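Local coordinates for 5' nucleotidase family protein (PDB 4Q7F) that belongs to the 5'-nucleotidase family, binds manganese and magnesium ions in its calcineurin-like phosphoesterase domain, and lines the pocket of the bound ligand 3D1 with residues of both domains, at residues C132-E137 against G161-F166; H182-I187 against E226-A231; T323-M328 against N513-P518. All coordinates share one frame; numbering follows the deposited sequence.

Contact 1. Residues C132-E137 against G161-F166; sequences CANIYE and GLTTQF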
loop_
_atom_site.group_PDB
_atom_site.type_symbol
_atom_site.label_atom_id
_atom_site.label_comp_id
_atom_site.label_asym_id
_atom_site.label_seq_id
_atom_site.Cartn_x
_atom_site.Cartn_y
_atom_site.Cartn_z
ATOM N N CYS A 132 10.549 10.634 -11.360
ATOM C CA CYS A 132 9.860 11.264 -10.208
ATOM C C CYS A 132 10.226 12.736 -10.162
ATOM O O CYS A 132 11.312 13.099 -9.710
ATOM C CB CYS A 132 10.242 10.591 -8.906
ATOM S SG CYS A 132 9.349 11.299 -7.501
ATOM N N ALA A 133 9.316 13.587 -10.624
ATOM C CA ALA A 133 9.580 15.026 -10.674
ATOM C C ALA A 133 9.249 15.818 -9.398
ATOM O O ALA A 133 9.665 16.982 -9.251
ATOM C CB ALA A 133 8.835 15.629 -11.863
ATOM N N ASN A 134 8.547 15.206 -8.454
ATOM C CA ASN A 134 8.134 15.960 -7.272
ATOM C C ASN A 134 8.706 15.541 -5.913
ATOM O O ASN A 134 8.234 16.001 -4.863
ATOM C CB ASN A 134 6.608 16.013 -7.224
ATOM C CG ASN A 134 5.985 14.673 -6.927
ATOM O OD1 ASN A 134 6.473 13.646 -7.367
ATOM N ND2 ASN A 134 4.904 14.681 -6.159
ATOM N N ILE A 135 9.714 14.678 -5.908
ATOM C CA ILE A 135 10.365 14.284 -4.661
ATOM C C ILE A 135 11.800 14.721 -4.793
ATOM O O ILE A 135 12.539 14.238 -5.677
ATOM C CB ILE A 135 10.312 12.773 -4.385
ATOM C CG1 ILE A 135 8.872 12.326 -4.168
ATOM C CG2 ILE A 135 11.151 12.431 -3.160
ATOM C CD1 ILE A 135 8.710 10.857 -3.831
ATOM N N TYR A 136 12.197 15.658 -3.943
ATOM C CA TYR A 136 13.554 16.189 -3.971
ATOM C C TYR A 136 14.416 15.658 -2.847
ATOM O O TYR A 136 13.940 15.434 -1.709
ATOM C CB TYR A 136 13.523 17.718 -3.887
ATOM C CG TYR A 136 13.257 18.438 -5.191
ATOM C CD1 TYR A 136 12.082 18.236 -5.913
ATOM C CD2 TYR A 136 14.164 19.376 -5.675
ATOM C CE1 TYR A 136 11.845 18.916 -7.106
ATOM C CE2 TYR A 136 13.926 20.071 -6.848
ATOM C CZ TYR A 136 12.770 19.840 -7.560
ATOM O OH TYR A 136 12.560 20.545 -8.734
ATOM N N GLU A 137 15.682 15.454 -3.170
ATOM C CA GLU A 137 16.678 15.076 -2.191
ATOM C C GLU A 137 17.634 16.273 -2.189
ATOM O O GLU A 137 18.328 16.532 -3.180
ATOM C CB GLU A 137 17.389 13.808 -2.597
ATOM C CG GLU A 137 18.424 13.367 -1.584
ATOM C CD GLU A 137 19.267 12.211 -2.075
ATOM O OE1 GLU A 137 19.519 12.099 -3.291
ATOM O OE2 GLU A 137 19.723 11.437 -1.231
ATOM N N GLY A 161 6.713 11.791 -14.481
ATOM C CA GLY A 161 6.466 10.894 -13.355
ATOM C C GLY A 161 6.265 11.672 -12.062
ATOM O O GLY A 161 7.030 12.576 -11.727
ATOM N N LEU A 162 5.223 11.313 -11.335
ATOM C CA LEU A 162 4.859 11.978 -10.096
ATOM C C LEU A 162 4.453 10.967 -9.062
ATOM O O LEU A 162 3.962 9.879 -9.399
ATOM C CB LEU A 162 3.700 12.935 -10.347
ATOM C CG LEU A 162 4.057 14.131 -11.224
ATOM C CD1 LEU A 162 2.828 14.811 -11.822
ATOM C CD2 LEU A 162 4.922 15.104 -10.440
ATOM N N THR A 163 4.643 11.341 -7.797
ATOM C CA THR A 163 4.352 10.462 -6.678
ATOM C C THR A 163 3.518 11.175 -5.597
ATOM O O THR A 163 3.668 12.374 -5.347
ATOM C CB THR A 163 5.677 9.966 -6.052
ATOM O OG1 THR A 163 6.460 9.250 -7.035
ATOM C CG2 THR A 163 5.405 9.054 -4.879
ATOM N N THR A 164 2.617 10.443 -4.980
ATOM C CA THR A 164 1.825 11.011 -3.850
ATOM C C THR A 164 2.739 11.745 -2.844
ATOM O O THR A 164 3.772 11.218 -2.385
ATOM C CB THR A 164 0.994 9.925 -3.151
ATOM O OG1 THR A 164 0.283 10.491 -2.016
ATOM C CG2 THR A 164 1.888 8.776 -2.683
ATOM N N GLN A 165 2.354 12.972 -2.506
ATOM C CA GLN A 165 3.130 13.792 -1.581
ATOM C C GLN A 165 2.972 13.360 -0.125
ATOM O O GLN A 165 3.731 13.801 0.715
ATOM C CB GLN A 165 2.676 15.259 -1.674
ATOM C CG GLN A 165 1.257 15.502 -1.153
ATOM C CD GLN A 165 0.745 16.895 -1.457
ATOM O OE1 GLN A 165 1.469 17.865 -1.333
ATOM N NE2 GLN A 165 -0.521 16.997 -1.838
ATOM N N PHE A 166 2.067 12.428 0.146
ATOM C CA PHE A 166 1.668 12.111 1.530
ATOM C C PHE A 166 2.611 11.186 2.301
ATOM O O PHE A 166 2.327 10.834 3.425
ATOM C CB PHE A 166 0.263 11.502 1.483
ATOM C CG PHE A 166 -0.657 11.969 2.574
ATOM C CD1 PHE A 166 -1.095 13.278 2.584
ATOM C CD2 PHE A 166 -1.158 11.091 3.518
ATOM C CE1 PHE A 166 -1.968 13.725 3.553
ATOM C CE2 PHE A 166 -2.046 11.528 4.484
ATOM C CZ PHE A 166 -2.440 12.852 4.508
#
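The carboxamide of N134 lies alongside T163 and bonds to its backbone twice, with T163 O in the amide plane. ND2 gives a nearly straight bond to T163 O at 2.7 Å, on a lone pair and in the carbonyl plane. OD1 accepts from T163 N at 3.0 Å. One amide thus reads both polar groups of one residue, as a neighbouring strand would, and the two bonds fix which end of the amide is oxygen. N134 CG sits between the backbone N and the carbonyl carbon (chi1 69°), which turns the amide toward T163. ND2 also bonds to H182 O. L162 crosses the N134 side chain at about a right angle, with CD2 3.7 Å from N134 CG. A133 N adds a backbone bond to G161 O at 2.7 Å. Strand 155-163 belongs to a six-stranded mixed sheet of the calcineurin-like phosphoesterase domain, and these bonds tie its C-terminal end to the turn that leads into strand 135-137. I135 CD1 packs on T163, 3.9 Å from CB and equally near CG2. T163 OG1 bonds to L107 O and lies 3.6 Å from C132 SG. The T163 side chain is about 8 Å from the bound magnesium ion. I187 of helix 184-198 covers A133, N134 and L162.

Contact 2. Residues H182-I187 against E226-A231; sequences HSAFEI and ENEGYA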
loop_
_atom_site.group_PDB
_atom_site.type_symbol
_atom_site.label_atom_id
_atom_site.label_comp_id
_atom_site.label_asym_id
_atom_site.label_seq_id
_atom_site.Cartn_x
_atom_site.Cartn_y
_atom_site.Cartn_z
ATOM N N HIS A 182 6.820 17.411 -2.859
ATOM C CA HIS A 182 5.989 18.500 -3.357
ATOM C C HIS A 182 4.662 18.005 -3.935
ATOM O O HIS A 182 4.558 16.876 -4.432
ATOM C CB HIS A 182 6.755 19.286 -4.428
ATOM C CG HIS A 182 8.045 19.865 -3.942
ATOM N ND1 HIS A 182 8.137 21.124 -3.391
ATOM C CD2 HIS A 182 9.301 19.361 -3.936
ATOM C CE1 HIS A 182 9.390 21.365 -3.049
ATOM N NE2 HIS A 182 10.118 20.313 -3.375
ATOM N N SER A 183 3.641 18.855 -3.845
ATOM C CA SER A 183 2.335 18.560 -4.428
ATOM C C SER A 183 2.471 18.136 -5.899
ATOM O O SER A 183 3.121 18.834 -6.680
ATOM C CB SER A 183 1.472 19.814 -4.383
ATOM O OG SER A 183 0.371 19.693 -5.263
ATOM N N ALA A 184 1.848 17.019 -6.269
ATOM C CA ALA A 184 1.882 16.536 -7.648
ATOM C C ALA A 184 1.146 17.520 -8.543
ATOM O O ALA A 184 1.543 17.738 -9.679
ATOM C CB ALA A 184 1.265 15.154 -7.764
ATOM N N PHE A 185 0.094 18.132 -8.020
ATOM C CA PHE A 185 -0.652 19.125 -8.780
ATOM C C PHE A 185 0.227 20.320 -9.130
ATOM O O PHE A 185 0.222 20.797 -10.275
ATOM C CB PHE A 185 -1.855 19.626 -7.971
ATOM C CG PHE A 185 -2.650 20.694 -8.670
ATOM C CD1 PHE A 185 -2.200 21.999 -8.701
ATOM C CD2 PHE A 185 -3.849 20.392 -9.291
ATOM C CE1 PHE A 185 -2.920 22.985 -9.350
ATOM C CE2 PHE A 185 -4.583 21.376 -9.932
ATOM C CZ PHE A 185 -4.116 22.674 -9.964
ATOM N N GLU A 186 0.960 20.824 -8.136
ATOM C CA GLU A 186 1.804 22.013 -8.333
ATOM C C GLU A 186 2.955 21.762 -9.295
ATOM O O GLU A 186 3.250 22.601 -10.138
ATOM C CB GLU A 186 2.352 22.533 -7.009
ATOM C CG GLU A 186 1.282 23.019 -6.046
ATOM C CD GLU A 186 1.858 23.541 -4.747
ATOM O OE1 GLU A 186 3.092 23.770 -4.678
ATOM O OE2 GLU A 186 1.069 23.728 -3.798
ATOM N N ILE A 187 3.613 20.618 -9.161
ATOM C CA ILE A 187 4.725 20.303 -10.058
ATOM C C ILE A 187 4.207 20.114 -11.490
ATOM O O ILE A 187 4.843 20.556 -12.454
ATOM C CB ILE A 187 5.526 19.090 -9.565
ATOM C CG1 ILE A 187 6.154 19.396 -8.204
ATOM C CG2 ILE A 187 6.604 18.707 -10.569
ATOM C CD1 ILE A 187 7.010 20.653 -8.157
ATOM N N GLU A 226 -3.382 13.741 -0.221
ATOM C CA GLU A 226 -2.798 12.419 -0.494
ATOM C C GLU A 226 -2.984 12.082 -1.962
ATOM O O GLU A 226 -2.049 11.660 -2.650
ATOM C CB GLU A 226 -3.472 11.316 0.347
ATOM C CG GLU A 226 -3.053 9.903 -0.096
ATOM C CD GLU A 226 -3.723 8.771 0.680
ATOM O OE1 GLU A 226 -3.510 7.592 0.304
ATOM O OE2 GLU A 226 -4.461 9.049 1.647
ATOM N N ASN A 227 -4.219 12.265 -2.422
ATOM C CA ASN A 227 -4.610 11.982 -3.789
ATOM C C ASN A 227 -5.040 13.269 -4.434
ATOM O O ASN A 227 -5.926 13.966 -3.914
ATOM C CB ASN A 227 -5.767 10.977 -3.788
ATOM C CG ASN A 227 -5.338 9.606 -3.308
ATOM O OD1 ASN A 227 -4.506 8.960 -3.940
ATOM N ND2 ASN A 227 -5.925 9.147 -2.204
ATOM N N GLU A 228 -4.414 13.587 -5.561
ATOM C CA GLU A 228 -4.679 14.832 -6.269
ATOM C C GLU A 228 -5.063 14.616 -7.731
ATOM O O GLU A 228 -5.034 15.557 -8.521
ATOM C CB GLU A 228 -3.406 15.684 -6.254
ATOM C CG GLU A 228 -2.702 15.792 -4.911
ATOM C CD GLU A 228 -1.427 16.613 -4.989
ATOM O OE1 GLU A 228 -1.505 17.798 -5.355
ATOM O OE2 GLU A 228 -0.352 16.093 -4.645
ATOM N N GLY A 229 -5.414 13.389 -8.096
ATOM C CA GLY A 229 -5.724 13.059 -9.480
ATOM C C GLY A 229 -6.888 13.821 -10.088
ATOM O O GLY A 229 -6.833 14.220 -11.255
ATOM N N TYR A 230 -7.947 14.029 -9.311
ATOM C CA TYR A 230 -9.104 14.738 -9.836
ATOM C C TYR A 230 -8.765 16.199 -10.118
ATOM O O TYR A 230 -9.052 16.710 -11.205
ATOM C CB TYR A 230 -10.312 14.644 -8.910
ATOM C CG TYR A 230 -11.535 15.254 -9.538
ATOM C CD1 TYR A 230 -11.796 16.619 -9.423
ATOM C CD2 TYR A 230 -12.418 14.477 -10.269
ATOM C CE1 TYR A 230 -12.904 17.190 -10.023
ATOM C CE2 TYR A 230 -13.540 15.036 -10.863
ATOM C CZ TYR A 230 -13.774 16.390 -10.742
ATOM O OH TYR A 230 -14.884 16.938 -11.340
ATOM N N ALA A 231 -8.155 16.867 -9.145
ATOM C CA ALA A 231 -7.773 18.268 -9.308
ATOM C C ALA A 231 -6.844 18.425 -10.521
ATOM O O ALA A 231 -6.909 19.419 -11.233
ATOM C CB ALA A 231 -7.102 18.785 -8.055
#
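E228 reaches across to the start of helix 184-198 and meets S183, A184 and F185 with its carboxylate. It follows E226, which touches the bound ligand 3D1, and N227, whose side chain bonds to E221 and G209. E228 CG is anti to the carbonyl carbon, and the chain runs on extended to CD (chi2 178°). OE1 accepts from S183 OG at 2.7 Å on its syn lone pair. It also accepts from F185 N at 3.1 Å, a donor well above the carboxylate plane. OE2 takes A184 N at 2.9 Å, on the syn side. A carboxylate from another part of the chain therefore binds the first turn of the helix, where the helix dipole would probably favour its negative charge. S183 is the N-cap of that helix, and its OG accepts from E186 N at 3.1 Å. E228 is itself the N-cap residue of helix 229-236, so the contact brings two helix starts together within the calcineurin-like phosphoesterase domain. Further on, A231 meets the F185 ring. Its CB is 3.8 Å from CD2, and its O lies at the ring edge, 3.3 Å from CE2. M232 and A235 of the same helix also touch F185.

Contact 3. Residues T323-M328 against N513-P518; sequences TLPYDM and NLMRIP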
loop_
_atom_site.group_PDB
_atom_site.type_symbol
_atom_site.label_atom_id
_atom_site.label_comp_id
_atom_site.label_asym_id
_atom_site.label_seq_id
_atom_site.Cartn_x
_atom_site.Cartn_y
_atom_site.Cartn_z
ATOM N N THR A 323 4.906 -24.506 17.781
ATOM C CA THR A 323 3.648 -25.233 17.846
ATOM C C THR A 323 2.973 -24.770 19.134
ATOM O O THR A 323 3.525 -24.930 20.203
ATOM C CB THR A 323 3.851 -26.749 17.894
ATOM O OG1 THR A 323 4.525 -27.177 16.706
ATOM C CG2 THR A 323 2.504 -27.464 17.984
ATOM N N LEU A 324 1.792 -24.183 19.019
ATOM C CA LEU A 324 1.052 -23.673 20.163
ATOM C C LEU A 324 0.148 -24.765 20.712
ATOM O O LEU A 324 -0.211 -25.683 19.988
ATOM C CB LEU A 324 0.183 -22.500 19.717
ATOM C CG LEU A 324 0.882 -21.422 18.891
ATOM C CD1 LEU A 324 -0.131 -20.400 18.417
ATOM C CD2 LEU A 324 1.992 -20.750 19.678
ATOM N N PRO A 325 -0.244 -24.666 21.995
ATOM C CA PRO A 325 -1.130 -25.696 22.549
ATOM C C PRO A 325 -2.613 -25.516 22.190
ATOM O O PRO A 325 -3.432 -26.344 22.580
ATOM C CB PRO A 325 -0.914 -25.574 24.058
ATOM C CG PRO A 325 -0.456 -24.177 24.283
ATOM C CD PRO A 325 0.133 -23.653 22.997
ATOM N N TYR A 326 -2.954 -24.456 21.452
ATOM C CA TYR A 326 -4.340 -24.201 21.057
ATOM C C TYR A 326 -4.435 -23.382 19.769
ATOM O O TYR A 326 -3.474 -22.711 19.365
ATOM C CB TYR A 326 -5.070 -23.466 22.174
ATOM C CG TYR A 326 -4.326 -22.252 22.641
ATOM C CD1 TYR A 326 -4.462 -21.036 21.988
ATOM C CD2 TYR A 326 -3.467 -22.320 23.733
ATOM C CE1 TYR A 326 -3.767 -19.920 22.407
ATOM C CE2 TYR A 326 -2.769 -21.209 24.161
ATOM C CZ TYR A 326 -2.925 -20.011 23.492
ATOM O OH TYR A 326 -2.240 -18.900 23.908
ATOM N N ASP A 327 -5.612 -23.431 19.144
ATOM C CA ASP A 327 -5.859 -22.717 17.902
ATOM C C ASP A 327 -6.293 -21.274 18.175
ATOM O O ASP A 327 -7.033 -21.007 19.130
ATOM C CB ASP A 327 -6.954 -23.419 17.093
ATOM C CG ASP A 327 -7.137 -22.809 15.730
ATOM O OD1 ASP A 327 -6.374 -23.171 14.818
ATOM O OD2 ASP A 327 -8.058 -21.985 15.558
HETATM N N MSE A 328 -5.831 -20.360 17.320
HETATM C CA MSE A 328 -6.170 -18.943 17.404
HETATM C C MSE A 328 -6.547 -18.451 16.025
HETATM O O MSE A 328 -6.210 -17.329 15.635
HETATM C CB MSE A 328 -4.958 -18.147 17.884
HETATM C CG MSE A 328 -4.741 -18.240 19.388
HETATM SE SE MSE A 328 -3.462 -16.848 19.942
HETATM C CE MSE A 328 -1.983 -17.228 18.701
ATOM N N ASN A 513 6.701 -20.613 25.768
ATOM C CA ASN A 513 6.260 -21.959 25.372
ATOM C C ASN A 513 4.830 -22.335 25.795
ATOM O O ASN A 513 4.048 -22.825 24.974
ATOM C CB ASN A 513 7.250 -23.002 25.919
ATOM C CG ASN A 513 7.011 -24.396 25.362
ATOM O OD1 ASN A 513 6.425 -24.561 24.292
ATOM N ND2 ASN A 513 7.492 -25.406 26.077
ATOM N N LEU A 514 4.492 -22.097 27.063
ATOM C CA LEU A 514 3.161 -22.452 27.597
ATOM C C LEU A 514 2.015 -21.593 27.049
ATOM O O LEU A 514 0.853 -21.996 27.106
ATOM C CB LEU A 514 3.160 -22.447 29.135
ATOM C CG LEU A 514 3.839 -23.639 29.834
ATOM C CD1 LEU A 514 5.297 -23.817 29.428
ATOM C CD2 LEU A 514 3.723 -23.497 31.346
HETATM N N MSE A 515 2.348 -20.414 26.536
HETATM C CA MSE A 515 1.364 -19.512 25.933
HETATM C C MSE A 515 0.170 -19.262 26.807
HETATM O O MSE A 515 -0.974 -19.430 26.378
HETATM C CB MSE A 515 0.899 -20.076 24.587
HETATM C CG MSE A 515 2.024 -20.094 23.556
HETATM SE SE MSE A 515 2.499 -18.256 22.986
HETATM C CE MSE A 515 0.744 -17.703 22.271
ATOM N N ARG A 516 0.423 -18.870 28.050
ATOM C CA ARG A 516 -0.653 -18.529 28.969
ATOM C C ARG A 516 -0.824 -17.022 28.824
ATOM O O ARG A 516 -0.138 -16.243 29.480
ATOM C CB ARG A 516 -0.295 -18.923 30.395
ATOM C CG ARG A 516 0.035 -20.401 30.542
ATOM C CD ARG A 516 0.110 -20.806 32.002
ATOM N NE ARG A 516 -1.180 -20.606 32.666
ATOM C CZ ARG A 516 -1.414 -20.833 33.956
ATOM N NH1 ARG A 516 -2.626 -20.611 34.455
ATOM N NH2 ARG A 516 -0.447 -21.274 34.751
ATOM N N ILE A 517 -1.736 -16.624 27.942
ATOM C CA ILE A 517 -1.945 -15.212 27.620
ATOM C C ILE A 517 -3.041 -14.574 28.474
ATOM O O ILE A 517 -4.169 -15.048 28.471
ATOM C CB ILE A 517 -2.331 -15.044 26.127
ATOM C CG1 ILE A 517 -1.414 -15.880 25.213
ATOM C CG2 ILE A 517 -2.318 -13.576 25.727
ATOM C CD1 ILE A 517 0.069 -15.651 25.423
ATOM N N PRO A 518 -2.710 -13.508 29.223
ATOM C CA PRO A 518 -3.763 -12.855 30.007
ATOM C C PRO A 518 -4.711 -12.069 29.106
ATOM O O PRO A 518 -4.343 -11.723 27.974
ATOM C CB PRO A 518 -2.994 -11.913 30.938
ATOM C CG PRO A 518 -1.668 -11.735 30.327
ATOM C CD PRO A 518 -1.373 -13.002 29.571
#
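Y326 OH gives a hydrogen bond to M515 O at 2.8 Å. The donor is tilted 27° from the carbonyl plane. The acceptor lies at the edge of the tyrosine ring, near its plane. Y326 CG stands between the backbone N and the carbonyl carbon (chi1 51°), which swings the ring toward M515. The same hydroxyl oxygen also touches carbon: I517 CG1 and M515 CB are both at 3.4 Å, and M515 CE is a little farther off. The Y326 and M515 side chains cross at about a right angle, and CE2 of the ring rests 3.9 Å from M515 CB. M515 is a selenomethionine and is the residue of 513-518 most covered by the facing segment. Its chain is bent at both chi2 and chi3. This folds the selenium and CE back beside L324 and the tyrosine hydroxyl. L324 CD2 packs on M515 CG at 3.9 Å. P325 lies across M515, with CD 4.0 Å from CB, and its CG is 3.8 Å from L514 O. F346 of helix 342-355 and F508 of helix 501-511 also touch M515, and L509 of the latter touches L324. The contact is partly buried: M515 and L324 are inside, and P325, N513 and L514 lie at the exposed border. It is a loop-to-loop contact far from the metal sites. It joins the loop between strands 320-323 and 328-329 to the one that leads from helix 501-511 into the last strand, 522-526, in the C-terminal part of this 5'-nucleotidase-family fold.

How the contacts relate
From the N terminus, contact 1 closes first, over 23 residues that hold strands 140-141 and 147-152. Contact 2 then closes over 38 residues that include strand 201-207. Contact 3 comes last and spans 184 residues. The three follow in series, and none nests in or crosses another. Contacts 1 and 2 lie in the calcineurin-like phosphoesterase domain with centres about 10 Å apart, and they touch. T164 OG1 probably bonds to E226 O. Together they tie the end of strand 155-163 to two helix starts. Contact 3 is on the opposite side of the chain's centre, with nearest atoms about 29 Å from contact 2, and links two loops of the C-terminal part.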